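Local coordinates for protein putative NADP oxidoreductase BF3122 (Bacteroides fragilis, PDB 3D1L) that is a putative NADP oxidoreductase that probably binds NADP(H) through a Rossmann-type domain, its substrate and reaction not being established, at residues P12-G17 with P67-Y72; F34-V39 with Q52-E57; E83-I88 with N108-H113; L97-A102 with G118-M123. All blocks are in the same frame, centred on the assembly; numbering follows the deposited sequence.

Interaction 1 of 4, residues P12-G17 with P67-Y72; sequences PIVLIG and PYAKLY
Val14 and Tyr72 meet through their first torsions: Val14 CG1 is anti to the backbone N (chi1 173°), which leaves CG2 beside that N, and Tyr72 CG is anti to its carbonyl carbon (chi1 -68°). The two side chains lie side by side and point the same way, Val14 CB 3.5 Å from Tyr72 CD1. Val14 CG2 touches both Tyr72 CE1, at 3.7 Å, and the methyl CB of Ala69, at 3.5 Å, so this methyl lies against both the ring and Ala69. The phenol oxygen of Tyr72 bonds to Asn66 O and takes a weak bond from Ala69 N, fixing the far end of the ring.

Backbone bonds set the pairing. Pro12 O is gripped twice, by Lys70 N at 3.0 Å and weakly by Leu71 N at 3.3 Å, and the Pro12 ring rests with CD 3.9 Å from Lys70 CB. Val14 N then gives a nearly straight bond of 2.8 Å to Leu71 O, and regular parallel pairing begins. Lys70 carries its amine away to Glu95 O.

Strand 12-16 runs into Gly17, whose backbone angles call for glycine and which opens a GxGxxA pattern consistent with a Rossmann dinucleotide site. In the sheet the paired strands lie between strand 35-40, beside 12-16, and strand 97-100, beside 71-74.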
loop_
_atom_site.group_PDB
_atom_site.type_symbol
_atom_site.label_atom_id
_atom_site.label_comp_id
_atom_site.label_asym_id
_atom_site.label_seq_id
_atom_site.Cartn_x
_atom_site.Cartn_y
_atom_site.Cartn_z
ATOM N N PRO B 12 32.955 -15.564 10.312
ATOM C CA PRO B 12 32.944 -14.157 10.739
ATOM C C PRO B 12 32.595 -13.249 9.573
ATOM O O PRO B 12 33.195 -13.341 8.501
ATOM C CB PRO B 12 34.382 -13.907 11.237
ATOM C CG PRO B 12 35.240 -14.915 10.516
ATOM C CD PRO B 12 34.332 -16.099 10.163
ATOM N N ILE B 13 31.626 -12.384 9.800
ATOM C CA ILE B 13 31.086 -11.522 8.752
ATOM C C ILE B 13 31.334 -10.042 9.086
ATOM O O ILE B 13 31.127 -9.628 10.222
ATOM C CB ILE B 13 29.553 -11.776 8.581
ATOM C CG1 ILE B 13 29.278 -13.276 8.309
ATOM C CG2 ILE B 13 28.967 -10.850 7.516
ATOM C CD1 ILE B 13 27.821 -13.671 8.311
ATOM N N VAL B 14 31.761 -9.262 8.086
ATOM C CA VAL B 14 31.820 -7.774 8.186
ATOM C C VAL B 14 30.791 -7.132 7.233
ATOM O O VAL B 14 30.609 -7.586 6.084
ATOM C CB VAL B 14 33.247 -7.264 7.903
ATOM C CG1 VAL B 14 33.313 -5.722 7.815
ATOM C CG2 VAL B 14 34.232 -7.789 8.971
ATOM N N LEU B 15 30.086 -6.105 7.718
ATOM C CA LEU B 15 29.196 -5.333 6.849
ATOM C C LEU B 15 29.829 -4.019 6.532
ATOM O O LEU B 15 30.218 -3.281 7.452
ATOM C CB LEU B 15 27.828 -5.100 7.502
ATOM C CG LEU B 15 27.090 -6.224 8.256
ATOM C CD1 LEU B 15 25.677 -5.741 8.347
ATOM C CD2 LEU B 15 27.078 -7.562 7.569
ATOM N N ILE B 16 29.946 -3.723 5.235
ATOM C CA ILE B 16 30.457 -2.449 4.756
ATOM C C ILE B 16 29.221 -1.719 4.244
ATOM O O ILE B 16 28.740 -1.973 3.115
ATOM C CB ILE B 16 31.557 -2.591 3.638
ATOM C CG1 ILE B 16 32.768 -3.463 4.057
ATOM C CG2 ILE B 16 32.036 -1.246 3.184
ATOM C CD1 ILE B 16 33.505 -3.038 5.321
ATOM N N GLY B 17 28.682 -0.844 5.083
ATOM C CA GLY B 17 27.400 -0.216 4.791
ATOM C C GLY B 17 26.345 -0.692 5.790
ATOM O O GLY B 17 26.273 -1.886 6.113
ATOM N N PRO B 67 40.265 -6.952 9.137
ATOM C CA PRO B 67 40.773 -7.659 7.956
ATOM C C PRO B 67 40.769 -9.187 8.075
ATOM O O PRO B 67 41.332 -9.864 7.193
ATOM C CB PRO B 67 42.215 -7.164 7.874
ATOM C CG PRO B 67 42.605 -7.008 9.304
ATOM C CD PRO B 67 41.356 -6.564 10.054
ATOM N N TYR B 68 40.147 -9.725 9.117
ATOM C CA TYR B 68 40.313 -11.153 9.441
ATOM C C TYR B 68 39.066 -12.015 9.175
ATOM O O TYR B 68 39.095 -13.225 9.392
ATOM C CB TYR B 68 40.844 -11.354 10.880
ATOM C CG TYR B 68 42.060 -10.516 11.187
ATOM C CD1 TYR B 68 43.284 -10.730 10.525
ATOM C CD2 TYR B 68 41.994 -9.499 12.125
ATOM C CE1 TYR B 68 44.399 -9.938 10.806
ATOM C CE2 TYR B 68 43.088 -8.714 12.406
ATOM C CZ TYR B 68 44.290 -8.932 11.752
ATOM O OH TYR B 68 45.370 -8.114 12.068
ATOM N N ALA B 69 38.012 -11.380 8.645
ATOM C CA ALA B 69 36.739 -12.025 8.376
ATOM C C ALA B 69 36.750 -12.810 7.065
ATOM O O ALA B 69 37.577 -12.564 6.170
ATOM C CB ALA B 69 35.608 -10.975 8.371
ATOM N N LYS B 70 35.788 -13.715 6.953
ATOM C CA LYS B 70 35.617 -14.589 5.801
ATOM C C LYS B 70 34.673 -13.987 4.765
ATOM O O LYS B 70 34.806 -14.228 3.561
ATOM C CB LYS B 70 35.092 -15.953 6.303
ATOM C CG LYS B 70 34.615 -16.933 5.254
ATOM C CD LYS B 70 35.694 -17.434 4.323
ATOM C CE LYS B 70 35.006 -18.057 3.095
ATOM N NZ LYS B 70 35.910 -18.592 2.036
ATOM N N LEU B 71 33.720 -13.189 5.230
ATOM C CA LEU B 71 32.727 -12.621 4.347
ATOM C C LEU B 71 32.537 -11.137 4.623
ATOM O O LEU B 71 32.300 -10.733 5.764
ATOM C CB LEU B 71 31.390 -13.377 4.474
ATOM C CG LEU B 71 30.246 -12.881 3.576
ATOM C CD1 LEU B 71 30.581 -13.155 2.110
ATOM C CD2 LEU B 71 28.911 -13.549 3.943
ATOM N N TYR B 72 32.645 -10.352 3.554
ATOM C CA TYR B 72 32.439 -8.931 3.579
ATOM C C TYR B 72 31.218 -8.593 2.723
ATOM O O TYR B 72 31.224 -8.795 1.500
ATOM C CB TYR B 72 33.687 -8.227 3.057
ATOM C CG TYR B 72 34.868 -8.392 4.000
ATOM C CD1 TYR B 72 35.127 -7.425 4.974
ATOM C CD2 TYR B 72 35.712 -9.513 3.931
ATOM C CE1 TYR B 72 36.191 -7.555 5.857
ATOM C CE2 TYR B 72 36.798 -9.643 4.810
ATOM C CZ TYR B 72 37.011 -8.659 5.768
ATOM O OH TYR B 72 38.033 -8.740 6.647
#

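Interaction 2 of 4, residues F34-V39 with Q52-E57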
loop_
_atom_site.group_PDB
_atom_site.type_symbol
_atom_site.label_atom_id
_atom_site.label_comp_id
_atom_site.label_asym_id
_atom_site.label_seq_id
_atom_site.Cartn_x
_atom_site.Cartn_y
_atom_site.Cartn_z
ATOM N N PHE B 34 24.779 -16.288 13.362
ATOM C CA PHE B 34 26.021 -15.869 12.691
ATOM C C PHE B 34 26.739 -14.797 13.494
ATOM O O PHE B 34 26.125 -14.090 14.294
ATOM C CB PHE B 34 25.776 -15.345 11.271
ATOM C CG PHE B 34 25.514 -16.423 10.262
ATOM C CD1 PHE B 34 24.231 -16.917 10.070
ATOM C CD2 PHE B 34 26.563 -16.945 9.499
ATOM C CE1 PHE B 34 23.992 -17.932 9.147
ATOM C CE2 PHE B 34 26.341 -17.954 8.574
ATOM C CZ PHE B 34 25.052 -18.451 8.395
ATOM N N ARG B 35 28.043 -14.692 13.261
ATOM C CA ARG B 35 28.911 -13.769 13.959
ATOM C C ARG B 35 29.231 -12.551 13.083
ATOM O O ARG B 35 29.996 -12.632 12.128
ATOM C CB ARG B 35 30.191 -14.488 14.384
ATOM C CG ARG B 35 31.151 -13.638 15.199
ATOM C CD ARG B 35 32.175 -14.540 15.917
ATOM N NE ARG B 35 33.525 -13.959 15.952
ATOM C CZ ARG B 35 34.609 -14.501 15.385
ATOM N NH1 ARG B 35 34.539 -15.659 14.731
ATOM N NH2 ARG B 35 35.782 -13.885 15.478
ATOM N N ILE B 36 28.617 -11.429 13.421
ATOM C CA ILE B 36 28.909 -10.172 12.758
ATOM C C ILE B 36 29.966 -9.484 13.604
ATOM O O ILE B 36 29.675 -9.042 14.715
ATOM C CB ILE B 36 27.611 -9.321 12.579
ATOM C CG1 ILE B 36 26.664 -10.055 11.617
ATOM C CG2 ILE B 36 27.939 -7.968 12.008
ATOM C CD1 ILE B 36 25.318 -10.224 12.159
ATOM N N VAL B 37 31.194 -9.402 13.093
ATOM C CA VAL B 37 32.281 -8.917 13.934
ATOM C C VAL B 37 32.297 -7.398 14.036
ATOM O O VAL B 37 32.597 -6.856 15.115
ATOM C CB VAL B 37 33.672 -9.517 13.562
ATOM C CG1 VAL B 37 33.599 -11.047 13.577
ATOM C CG2 VAL B 37 34.133 -9.036 12.219
ATOM N N GLN B 38 31.967 -6.718 12.930
ATOM C CA GLN B 38 31.845 -5.272 12.941
ATOM C C GLN B 38 31.113 -4.730 11.740
ATOM O O GLN B 38 30.932 -5.399 10.719
ATOM C CB GLN B 38 33.199 -4.560 13.075
ATOM C CG GLN B 38 33.991 -4.576 11.832
ATOM C CD GLN B 38 35.015 -3.483 11.716
ATOM O OE1 GLN B 38 35.517 -3.274 10.636
ATOM N NE2 GLN B 38 35.355 -2.806 12.804
ATOM N N VAL B 39 30.692 -3.486 11.892
ATOM C CA VAL B 39 29.902 -2.785 10.912
ATOM C C VAL B 39 30.687 -1.533 10.571
ATOM O O VAL B 39 31.171 -0.841 11.466
ATOM C CB VAL B 39 28.531 -2.377 11.555
ATOM C CG1 VAL B 39 27.734 -1.390 10.670
ATOM C CG2 VAL B 39 27.700 -3.622 11.901
ATOM N N GLN B 52 25.003 -2.057 17.629
ATOM C CA GLN B 52 24.364 -2.376 18.908
ATOM C C GLN B 52 23.313 -3.451 18.774
ATOM O O GLN B 52 23.063 -4.196 19.728
ATOM C CB GLN B 52 23.635 -1.175 19.438
ATOM C CG GLN B 52 24.480 -0.168 20.076
ATOM C CD GLN B 52 23.621 0.968 20.561
ATOM O OE1 GLN B 52 23.906 2.131 20.281
ATOM N NE2 GLN B 52 22.523 0.628 21.262
ATOM N N LYS B 53 22.653 -3.497 17.612
ATOM C CA LYS B 53 21.586 -4.461 17.398
ATOM C C LYS B 53 22.131 -5.885 17.259
ATOM O O LYS B 53 21.442 -6.851 17.577
ATOM C CB LYS B 53 20.747 -4.077 16.173
ATOM C CG LYS B 53 19.869 -2.835 16.393
ATOM C CD LYS B 53 19.415 -2.238 15.061
ATOM C CE LYS B 53 18.631 -0.927 15.236
ATOM N NZ LYS B 53 18.241 -0.409 13.870
ATOM N N VAL B 54 23.371 -6.012 16.799
ATOM C CA VAL B 54 23.902 -7.309 16.400
ATOM C C VAL B 54 25.182 -7.588 17.148
ATOM O O VAL B 54 26.004 -8.432 16.722
ATOM C CB VAL B 54 24.161 -7.397 14.872
ATOM C CG1 VAL B 54 22.836 -7.258 14.084
ATOM C CG2 VAL B 54 25.176 -6.341 14.428
ATOM N N GLU B 55 25.332 -6.862 18.261
ATOM C CA GLU B 55 26.461 -6.974 19.182
ATOM C C GLU B 55 27.815 -6.960 18.505
ATOM O O GLU B 55 28.632 -7.827 18.777
ATOM C CB GLU B 55 26.307 -8.230 20.077
ATOM C CG GLU B 55 25.087 -8.136 20.981
ATOM C CD GLU B 55 24.856 -9.375 21.792
ATOM O OE1 GLU B 55 24.252 -10.346 21.266
ATOM O OE2 GLU B 55 25.250 -9.366 22.978
ATOM N N ALA B 56 28.050 -5.958 17.659
ATOM C CA ALA B 56 29.262 -5.856 16.819
ATOM C C ALA B 56 30.064 -4.630 17.160
ATOM O O ALA B 56 29.510 -3.680 17.706
ATOM C CB ALA B 56 28.857 -5.761 15.332
ATOM N N GLU B 57 31.346 -4.631 16.789
ATOM C CA GLU B 57 32.182 -3.416 16.788
ATOM C C GLU B 57 31.752 -2.558 15.616
ATOM O O GLU B 57 31.065 -3.040 14.731
ATOM C CB GLU B 57 33.667 -3.760 16.597
ATOM C CG GLU B 57 34.284 -4.625 17.682
ATOM C CD GLU B 57 35.810 -4.673 17.593
ATOM O OE1 GLU B 57 36.373 -4.525 16.472
ATOM O OE2 GLU B 57 36.457 -4.849 18.650
#
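Glu57 crosses Gln38 obliquely where the two strands pair. Its CB sits 3.6 Å from Gln38 CB and just as near Val37 O; CG, anti to the carbonyl carbon (chi1 -62°), still skirts Val37 O at 3.8 Å. From there the chain runs extended, and at its tip OE1 comes no nearer than 4.2 Å to Gln38 NE2, with the carboxylate and amide planes 53° apart. The other end of that amide, Gln38 OE1, is bonded to Asn66 N.

In the backbone, Glu57 N donates to Val37 O and Glu57 O receives Val39 N at 2.9 Å, so one residue makes both bonds of the parallel bridge. This closes the beta-alpha-beta unit of strand 35-40, helix 44-53 and strand 57-59, the last being the outermost strand on this side of the sheet within the chain.

Where the chain descends from the helix, Ala56 points its CB at the opposite strand, 3.4 Å from Ile36 O. Ile36 CG2 touches both Ala56 CB and Val54 CG2, the latter at 4.0 Å, while Ile36 CD1 reaches Val54 CB at 4.1 Å. Tyr30 of helix 20-31 packs on both Ile36 and Val54, and its hydroxyl is hydrogen-bonded to Glu55 OE1.

Interaction 3 of 4, residues E83-I88 with N108-H113; sequences ELLQGI and NVWEGH
Leu85 enters the angle between Trp110 and His113 and gives each ring one methyl. Its CG stands anti to the backbone N (chi1 -173°), directing the branch from the helix toward the opposite loop. CD1 presses against Trp110 CZ3 at 3.3 Å, a tight contact, with Trp110 CE3 at 3.8 Å beside it. CD2 lies over one face of His113, 3.8 Å from the ring centroid and 18° off the normal, a CH-pi contact shifted toward the rim on the side of ND1 and CE1.

Helix 78-89 follows strand 71-74 and leads to strand 97-100, as a crossover helix of the Rossmann-type fold; residues 108-113 form a 3-10 turn and loop in the next connection, before strand 117-122. Both Ile88 of the helix and Trp110 of the loop pack on Met98 of the sheet.

His113 is held for the contact by its own loop: ND1 donates to Val109 O at 3.1 Å, the acceptor lying close to the ring plane, and His113 N bonds to Trp110 O. The positive phi of Gly112 (89°) lets the chain turn back for this. One indole face of Trp110 carries Val109 CG2, 3.7 Å above its plane, and Phe81 meets the indole edge-to-face.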
loop_
_atom_site.group_PDB
_atom_site.type_symbol
_atom_site.label_atom_id
_atom_site.label_comp_id
_atom_site.label_asym_id
_atom_site.label_seq_id
_atom_site.Cartn_x
_atom_site.Cartn_y
_atom_site.Cartn_z
ATOM N N GLU B 83 35.619 4.962 -4.969
ATOM C CA GLU B 83 36.249 5.701 -3.898
ATOM C C GLU B 83 36.812 4.757 -2.848
ATOM O O GLU B 83 37.927 4.952 -2.356
ATOM C CB GLU B 83 35.209 6.639 -3.263
ATOM C CG GLU B 83 35.737 7.449 -2.076
ATOM C CD GLU B 83 34.684 8.314 -1.379
ATOM O OE1 GLU B 83 33.707 8.753 -2.033
ATOM O OE2 GLU B 83 34.855 8.566 -0.162
ATOM N N LEU B 84 36.038 3.719 -2.537
ATOM C CA LEU B 84 36.277 2.916 -1.345
ATOM C C LEU B 84 36.651 1.464 -1.613
ATOM O O LEU B 84 36.935 0.713 -0.683
ATOM C CB LEU B 84 35.058 3.006 -0.410
ATOM C CG LEU B 84 34.495 4.395 -0.026
ATOM C CD1 LEU B 84 33.310 4.228 0.925
ATOM C CD2 LEU B 84 35.543 5.357 0.568
ATOM N N LEU B 85 36.681 1.094 -2.883
ATOM C CA LEU B 85 36.881 -0.279 -3.299
ATOM C C LEU B 85 38.176 -0.874 -2.789
ATOM O O LEU B 85 38.141 -1.949 -2.216
ATOM C CB LEU B 85 36.804 -0.409 -4.823
ATOM C CG LEU B 85 36.821 -1.828 -5.403
ATOM C CD1 LEU B 85 35.867 -2.758 -4.664
ATOM C CD2 LEU B 85 36.495 -1.835 -6.895
ATOM N N GLN B 86 39.300 -0.180 -2.989
ATOM C CA GLN B 86 40.603 -0.721 -2.611
ATOM C C GLN B 86 40.845 -0.661 -1.102
ATOM O O GLN B 86 41.579 -1.496 -0.552
ATOM C CB GLN B 86 41.729 -0.051 -3.398
ATOM C CG GLN B 86 41.842 -0.545 -4.844
ATOM C CD GLN B 86 40.695 -0.071 -5.729
ATOM O OE1 GLN B 86 40.606 1.108 -6.077
ATOM N NE2 GLN B 86 39.814 -0.993 -6.094
ATOM N N GLY B 87 40.208 0.316 -0.448
ATOM C CA GLY B 87 40.183 0.428 1.005
ATOM C C GLY B 87 39.371 -0.715 1.599
ATOM O O GLY B 87 39.627 -1.149 2.728
ATOM N N ILE B 88 38.402 -1.220 0.830
ATOM C CA ILE B 88 37.652 -2.419 1.225
ATOM C C ILE B 88 38.478 -3.695 1.037
ATOM O O ILE B 88 38.420 -4.601 1.880
ATOM C CB ILE B 88 36.313 -2.572 0.455
ATOM C CG1 ILE B 88 35.331 -1.431 0.816
ATOM C CG2 ILE B 88 35.705 -4.002 0.689
ATOM C CD1 ILE B 88 34.361 -1.051 -0.309
ATOM N N ASN B 108 30.882 -8.274 -11.955
ATOM C CA ASN B 108 32.237 -8.036 -12.491
ATOM C C ASN B 108 32.960 -6.827 -11.902
ATOM O O ASN B 108 34.150 -6.664 -12.133
ATOM C CB ASN B 108 32.255 -7.986 -14.038
ATOM C CG ASN B 108 31.474 -6.790 -14.613
ATOM O OD1 ASN B 108 31.279 -5.770 -13.947
ATOM N ND2 ASN B 108 31.027 -6.922 -15.859
ATOM N N VAL B 109 32.260 -5.991 -11.137
ATOM C CA VAL B 109 32.950 -4.929 -10.405
ATOM C C VAL B 109 34.170 -5.475 -9.676
ATOM O O VAL B 109 35.245 -4.886 -9.730
ATOM C CB VAL B 109 32.027 -4.153 -9.425
ATOM C CG1 VAL B 109 31.019 -3.457 -10.188
ATOM C CG2 VAL B 109 31.343 -5.072 -8.387
ATOM N N TRP B 110 34.004 -6.621 -9.024
ATOM C CA TRP B 110 35.068 -7.218 -8.227
ATOM C C TRP B 110 36.219 -7.853 -8.992
ATOM O O TRP B 110 37.273 -8.091 -8.404
ATOM C CB TRP B 110 34.484 -8.300 -7.340
ATOM C CG TRP B 110 33.452 -7.826 -6.387
ATOM C CD1 TRP B 110 32.114 -8.123 -6.397
ATOM C CD2 TRP B 110 33.671 -6.990 -5.252
ATOM N NE1 TRP B 110 31.488 -7.518 -5.334
ATOM C CE2 TRP B 110 32.421 -6.818 -4.612
ATOM C CE3 TRP B 110 34.807 -6.373 -4.704
ATOM C CZ2 TRP B 110 32.272 -6.048 -3.456
ATOM C CZ3 TRP B 110 34.649 -5.599 -3.553
ATOM C CH2 TRP B 110 33.390 -5.447 -2.946
ATOM N N GLU B 111 36.004 -8.192 -10.265
ATOM C CA GLU B 111 36.959 -9.042 -10.967
ATOM C C GLU B 111 38.284 -8.330 -11.227
ATOM O O GLU B 111 38.314 -7.171 -11.653
ATOM C CB GLU B 111 36.354 -9.660 -12.234
ATOM C CG GLU B 111 36.571 -8.917 -13.548
ATOM C CD GLU B 111 36.240 -9.786 -14.753
ATOM O OE1 GLU B 111 36.962 -10.779 -14.967
ATOM O OE2 GLU B 111 35.265 -9.482 -15.488
ATOM N N GLY B 112 39.380 -9.028 -10.935
ATOM C CA GLY B 112 40.703 -8.417 -10.989
ATOM C C GLY B 112 41.096 -7.786 -9.661
ATOM O O GLY B 112 42.284 -7.575 -9.403
ATOM N N HIS B 113 40.109 -7.490 -8.808
ATOM C CA HIS B 113 40.376 -6.870 -7.500
ATOM C C HIS B 113 40.562 -7.872 -6.366
ATOM O O HIS B 113 41.402 -7.660 -5.488
ATOM C CB HIS B 113 39.290 -5.844 -7.155
ATOM C CG HIS B 113 39.253 -4.678 -8.093
ATOM N ND1 HIS B 113 38.195 -4.434 -8.942
ATOM C CD2 HIS B 113 40.155 -3.696 -8.328
ATOM C CE1 HIS B 113 38.445 -3.355 -9.663
ATOM N NE2 HIS B 113 39.628 -2.884 -9.304
#

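Interaction 4 of 4, residues L97-A102 with G118-M123; sequences LMVHTA and GVFYPM
Phe120 N donates to His100 O in a bond of 2.9 Å that is almost straight, 171° at the hydrogen and nearly along the C=O axis. Two more bonds join the strands: Gly118 N to Met98 O at 3.0 Å, more bent, and His100 N to Gly118 O at 3.3 Å. The Gly118 oxygen also faces the CA-H of Val99. The pairing is parallel, but the short strand axes diverge by 47°, and beyond His100 no further backbone bond joins the two segments; side chains meet backbone oxygens instead.

His100 has CG between the backbone N and the carbonyl carbon (chi1 68°), the crowded position. ND1 takes the N-H of Ala102 in the plane of the ring at 3.2 Å, while NE2 bonds to Pro106 O, so both nitrogens help fix its rotation. Val119 CG2 lies against this ring, 3.5 Å from His100 NE2, and Trp110 meets the ring too. Val99, paired with Gly118, touches Phe120 CB with its CG2 at 3.6 Å. Further along, Thr101 CG2 reaches Phe120 O, and Thr101 O meets the edge of the Tyr121 ring at CD1, 3.3 Å away. The Thr101 hydroxyl bonds to Ser75 OG.

The Tyr121 side chain is about 5 Å from a bound 2-mercapto-propion aldehyde and packs on His175 of that pocket, in helix 168-198. Met123 packs on Leu209 of the second subunit. Strand 97-100 has strand 71-74 as its other neighbour, and strand 117-122 has the antiparallel strand 139-143.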
loop_
_atom_site.group_PDB
_atom_site.type_symbol
_atom_site.label_atom_id
_atom_site.label_comp_id
_atom_site.label_asym_id
_atom_site.label_seq_id
_atom_site.Cartn_x
_atom_site.Cartn_y
_atom_site.Cartn_z
ATOM N N LEU B 97 35.562 -13.686 1.054
ATOM C CA LEU B 97 34.629 -13.472 -0.040
ATOM C C LEU B 97 34.077 -12.047 0.022
ATOM O O LEU B 97 33.543 -11.641 1.066
ATOM C CB LEU B 97 33.540 -14.560 0.057
ATOM C CG LEU B 97 32.420 -14.858 -0.934
ATOM C CD1 LEU B 97 32.819 -14.596 -2.369
ATOM C CD2 LEU B 97 31.899 -16.314 -0.781
HETATM N N MSE B 98 34.256 -11.263 -1.045
HETATM C CA MSE B 98 33.595 -9.929 -1.120
HETATM C C MSE B 98 32.367 -10.010 -1.983
HETATM O O MSE B 98 32.438 -10.377 -3.167
HETATM C CB MSE B 98 34.449 -8.770 -1.667
HETATM C CG MSE B 98 35.900 -9.000 -1.883
HETATM SE SE MSE B 98 36.863 -9.551 -0.318
HETATM C CE MSE B 98 36.348 -8.060 0.793
ATOM N N VAL B 99 31.242 -9.659 -1.385
ATOM C CA VAL B 99 29.979 -9.607 -2.102
ATOM C C VAL B 99 29.343 -8.231 -1.980
ATOM O O VAL B 99 29.569 -7.500 -1.013
ATOM C CB VAL B 99 28.989 -10.728 -1.635
ATOM C CG1 VAL B 99 29.651 -12.100 -1.729
ATOM C CG2 VAL B 99 28.452 -10.469 -0.219
ATOM N N HIS B 100 28.565 -7.862 -2.989
ATOM C CA HIS B 100 27.699 -6.706 -2.843
ATOM C C HIS B 100 26.252 -7.147 -2.904
ATOM O O HIS B 100 25.965 -8.296 -3.221
ATOM C CB HIS B 100 28.034 -5.615 -3.841
ATOM C CG HIS B 100 27.743 -5.970 -5.253
ATOM N ND1 HIS B 100 26.457 -6.008 -5.760
ATOM C CD2 HIS B 100 28.565 -6.279 -6.285
ATOM C CE1 HIS B 100 26.504 -6.315 -7.046
ATOM N NE2 HIS B 100 27.767 -6.490 -7.387
ATOM N N THR B 101 25.354 -6.236 -2.566
ATOM C CA THR B 101 23.942 -6.553 -2.411
ATOM C C THR B 101 23.051 -5.806 -3.405
ATOM O O THR B 101 21.832 -5.680 -3.190
ATOM C CB THR B 101 23.494 -6.195 -1.008
ATOM O OG1 THR B 101 23.853 -4.840 -0.743
ATOM C CG2 THR B 101 24.198 -7.074 0.015
ATOM N N ALA B 102 23.642 -5.262 -4.460
ATOM C CA ALA B 102 22.876 -4.420 -5.377
ATOM C C ALA B 102 22.249 -5.237 -6.491
ATOM O O ALA B 102 22.890 -6.112 -7.064
ATOM C CB ALA B 102 23.722 -3.342 -5.942
ATOM N N GLY B 118 31.291 -12.090 -5.338
ATOM C CA GLY B 118 29.951 -12.511 -5.716
ATOM C C GLY B 118 28.913 -11.469 -5.403
ATOM O O GLY B 118 29.242 -10.354 -5.012
ATOM N N VAL B 119 27.652 -11.833 -5.620
ATOM C CA VAL B 119 26.519 -10.962 -5.371
ATOM C C VAL B 119 25.601 -11.751 -4.458
ATOM O O VAL B 119 25.370 -12.929 -4.678
ATOM C CB VAL B 119 25.793 -10.587 -6.687
ATOM C CG1 VAL B 119 24.557 -9.718 -6.417
ATOM C CG2 VAL B 119 26.742 -9.875 -7.626
ATOM N N PHE B 120 25.113 -11.096 -3.421
ATOM C CA PHE B 120 24.320 -11.708 -2.363
ATOM C C PHE B 120 23.080 -10.813 -2.240
ATOM O O PHE B 120 23.056 -9.912 -1.398
ATOM C CB PHE B 120 25.155 -11.639 -1.090
ATOM C CG PHE B 120 24.719 -12.553 0.015
ATOM C CD1 PHE B 120 24.695 -13.934 -0.151
ATOM C CD2 PHE B 120 24.435 -12.029 1.263
ATOM C CE1 PHE B 120 24.330 -14.774 0.887
ATOM C CE2 PHE B 120 24.078 -12.866 2.333
ATOM C CZ PHE B 120 24.031 -14.247 2.144
ATOM N N TYR B 121 22.073 -11.043 -3.098
ATOM C CA TYR B 121 20.969 -10.072 -3.313
ATOM C C TYR B 121 19.596 -10.511 -2.751
ATOM O O TYR B 121 18.900 -11.279 -3.387
ATOM C CB TYR B 121 20.825 -9.791 -4.817
ATOM C CG TYR B 121 19.685 -8.853 -5.216
ATOM C CD1 TYR B 121 19.550 -7.565 -4.648
ATOM C CD2 TYR B 121 18.801 -9.216 -6.232
ATOM C CE1 TYR B 121 18.517 -6.714 -5.040
ATOM C CE2 TYR B 121 17.788 -8.371 -6.649
ATOM C CZ TYR B 121 17.643 -7.135 -6.058
ATOM O OH TYR B 121 16.628 -6.335 -6.507
ATOM N N PRO B 122 19.233 -10.061 -1.545
ATOM C CA PRO B 122 17.867 -10.318 -1.087
ATOM C C PRO B 122 16.919 -9.235 -1.608
ATOM O O PRO B 122 17.118 -8.068 -1.308
ATOM C CB PRO B 122 17.983 -10.258 0.440
ATOM C CG PRO B 122 19.150 -9.324 0.719
ATOM C CD PRO B 122 20.048 -9.351 -0.532
HETATM N N MSE B 123 15.920 -9.628 -2.398
HETATM C CA MSE B 123 15.038 -8.682 -3.097
HETATM C C MSE B 123 13.768 -8.522 -2.286
HETATM O O MSE B 123 12.943 -9.424 -2.190
HETATM C CB MSE B 123 14.701 -9.219 -4.497
HETATM C CG MSE B 123 14.059 -8.209 -5.433
HETATM SE SE MSE B 123 13.687 -8.971 -7.185
HETATM C CE MSE B 123 12.447 -10.332 -6.592
#

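Interactions 1, 2 and 4 are parallel strand pairings of one sheet, and interaction 3 packs a helix and a loop beside it. Interactions 1 and 2 share a border, where Ile13 bonds to Arg35 and Val37; interactions 1 and 4 meet where Lys70 and Tyr72 bond to Leu97. Interactions 1 and 4 are buried, combining backbone bonds with close side-chain contact. Interaction 2, at the sheet's outer strand, is only partly buried, with the charged Glu57 side chain on its exposed side. Interaction 3 is partly buried too, Leu85 and Trp110 inside, Gln86 and His113 exposed; it has no hydrogen bond across it and rests on methyl-to-ring contacts, and Trp110 ties it to interaction 4 through His100 and Met98.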